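Local coordinates for histidine-rich glycoprotein (Oryctolagus cuniculus, PDB 4CCV) that binds heparin, heparan sulfate, heme, plasminogen, thrombospondin and divalent metal ions in plasma, acting as an adapter in coagulation, fibrinolysis and angiogenesis, at residues Arg51-Val56 against Asp80-Val85. Sequence-based numbering, arbitrary orientation.
Sequences RTNYYV and DLSFDV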
# COMPACT_ATOMS: atom_id res chain seq x y z
N ARG A 51 -10.80 -16.52 -7.50
CA ARG A 51 -9.52 -15.91 -7.22
C ARG A 51 -9.25 -16.01 -5.74
O ARG A 51 -10.16 -16.21 -4.93
CB ARG A 51 -9.52 -14.44 -7.62
CG ARG A 51 -9.77 -14.22 -9.11
CD ARG A 51 -8.48 -14.35 -9.91
NE ARG A 51 -8.63 -13.99 -11.31
CZ ARG A 51 -8.59 -12.75 -11.83
NH1 ARG A 51 -8.46 -11.64 -11.09
NH2 ARG A 51 -8.74 -12.63 -13.15
N THR A 52 -7.96 -15.89 -5.42
CA THR A 52 -7.48 -15.58 -4.12
C THR A 52 -7.02 -14.11 -4.17
O THR A 52 -6.17 -13.74 -4.98
CB THR A 52 -6.39 -16.59 -3.74
OG1 THR A 52 -7.05 -17.84 -3.60
CG2 THR A 52 -5.77 -16.26 -2.40
N ASN A 53 -7.65 -13.27 -3.37
CA ASN A 53 -7.25 -11.87 -3.23
C ASN A 53 -6.44 -11.64 -1.97
O ASN A 53 -6.80 -12.11 -0.89
CB ASN A 53 -8.50 -10.99 -3.27
CG ASN A 53 -9.13 -10.94 -4.64
OD1 ASN A 53 -9.97 -11.77 -5.04
ND2 ASN A 53 -8.73 -9.98 -5.38
N TYR A 54 -5.33 -10.91 -2.09
CA TYR A 54 -4.56 -10.44 -0.92
C TYR A 54 -4.66 -8.95 -0.89
O TYR A 54 -4.44 -8.32 -1.91
CB TYR A 54 -3.06 -10.81 -0.99
CG TYR A 54 -2.81 -12.29 -0.88
CD1 TYR A 54 -2.90 -13.08 -2.01
CD2 TYR A 54 -2.52 -12.89 0.33
CE1 TYR A 54 -2.69 -14.45 -1.94
CE2 TYR A 54 -2.32 -14.26 0.42
CZ TYR A 54 -2.39 -15.04 -0.73
OH TYR A 54 -2.22 -16.39 -0.72
N TYR A 55 -5.00 -8.41 0.28
CA TYR A 55 -5.14 -6.98 0.48
C TYR A 55 -3.98 -6.58 1.34
O TYR A 55 -3.85 -7.00 2.51
CB TYR A 55 -6.51 -6.61 1.11
CG TYR A 55 -7.65 -7.02 0.18
CD1 TYR A 55 -8.10 -6.17 -0.83
CD2 TYR A 55 -8.28 -8.25 0.30
CE1 TYR A 55 -9.16 -6.56 -1.68
CE2 TYR A 55 -9.31 -8.64 -0.56
CZ TYR A 55 -9.77 -7.78 -1.53
OH TYR A 55 -10.78 -8.18 -2.42
N VAL A 56 -3.03 -5.89 0.71
CA VAL A 56 -1.78 -5.56 1.34
C VAL A 56 -1.91 -4.11 1.76
O VAL A 56 -1.96 -3.27 0.87
CB VAL A 56 -0.60 -5.69 0.38
CG1 VAL A 56 0.71 -5.31 1.07
CG2 VAL A 56 -0.51 -7.13 -0.11
N ASP A 80 -4.82 -4.42 -3.78
CA ASP A 80 -5.61 -5.63 -3.89
C ASP A 80 -4.93 -6.47 -4.95
O ASP A 80 -5.04 -6.14 -6.14
CB ASP A 80 -7.04 -5.32 -4.30
CG ASP A 80 -7.82 -6.58 -4.77
OD1 ASP A 80 -7.35 -7.75 -4.62
OD2 ASP A 80 -8.90 -6.38 -5.35
N LEU A 81 -4.30 -7.57 -4.57
CA LEU A 81 -3.66 -8.47 -5.57
C LEU A 81 -4.55 -9.70 -5.79
O LEU A 81 -4.91 -10.42 -4.86
CB LEU A 81 -2.30 -8.95 -5.08
CG LEU A 81 -1.42 -7.86 -4.41
CD1 LEU A 81 -0.34 -8.44 -3.49
CD2 LEU A 81 -0.79 -7.03 -5.46
N SER A 82 -4.95 -9.88 -7.04
CA SER A 82 -5.83 -10.95 -7.38
C SER A 82 -5.07 -12.05 -8.12
O SER A 82 -4.43 -11.81 -9.15
CB SER A 82 -6.95 -10.40 -8.26
OG SER A 82 -7.86 -11.41 -8.52
N PHE A 83 -5.14 -13.24 -7.57
CA PHE A 83 -4.38 -14.38 -8.06
C PHE A 83 -5.27 -15.51 -8.54
O PHE A 83 -6.28 -15.89 -7.94
CB PHE A 83 -3.42 -14.98 -7.00
CG PHE A 83 -2.27 -14.09 -6.67
CD1 PHE A 83 -1.08 -14.17 -7.39
CD2 PHE A 83 -2.37 -13.15 -5.61
CE1 PHE A 83 -0.02 -13.34 -7.08
CE2 PHE A 83 -1.32 -12.32 -5.32
CZ PHE A 83 -0.13 -12.43 -6.03
N ASP A 84 -4.82 -16.11 -9.64
CA ASP A 84 -5.31 -17.41 -10.05
C ASP A 84 -5.24 -18.35 -8.84
O ASP A 84 -4.23 -18.36 -8.13
CB ASP A 84 -4.37 -17.92 -11.13
CG ASP A 84 -4.87 -19.17 -11.77
OD1 ASP A 84 -5.11 -20.17 -11.05
OD2 ASP A 84 -5.03 -19.14 -13.00
N VAL A 85 -6.28 -19.12 -8.58
CA VAL A 85 -6.18 -20.07 -7.45
C VAL A 85 -5.03 -21.10 -7.58
O VAL A 85 -4.68 -21.72 -6.59
CB VAL A 85 -7.49 -20.82 -7.19
CG1 VAL A 85 -8.60 -19.82 -6.88
CG2 VAL A 85 -7.85 -21.73 -8.37
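Thr52 and Tyr54 pair with Phe83 and Leu81 through reciprocal backbone hydrogen bonds, joining neighbouring antiparallel strands of the cystatin-like sheet in the second cystatin domain. The closely packed part lies on the face carrying these four residues. The CD1 side of the Tyr54 ring meets the CD2 side of Phe83, with CD1 of Tyr54 3.6 Å from CD2 of Phe83 and the ring planes 82° apart. Toward the other end, Val56 CG2 meets Leu81 CD1 at 3.6 Å, while Phe14 packs against both Tyr54 and Val56.

The other face is more polar. Asp80 CG, anti to its backbone N (chi1 166°), lies 3.4 Å from Tyr55 CE1; the two side chains run side by side, carboxylate and ring planes 32° apart. Asp80 OD1 accepts a hydrogen bond from Asn53 ND2 at 2.7 Å through the syn lone pair, with the oxygen close to the amide plane of Asn53. Farther along, the Arg51 chain bends at chi2, and its NH1 donates to Ser82 OG at 2.6 Å, almost within the guanidinium plane. The end at Arg51 is looser: exposed, poorly ordered Val85 brings CG1 only to 4.0 Å from Arg51 N.

Contact is thus mainly apolar on the Tyr54 and Phe83 face, and mainly through directed polar bonds on the Asn53 and Ser82 face. Arg51 NH1 also forms a salt bridge with Asp95 on the adjoining strand 95-104, so Arg51 reaches across the intervening strand. The Asp95 carboxylate probably polarises the NH1 donor and offsets the charge of Arg51, with Ser82 OG as the second acceptor.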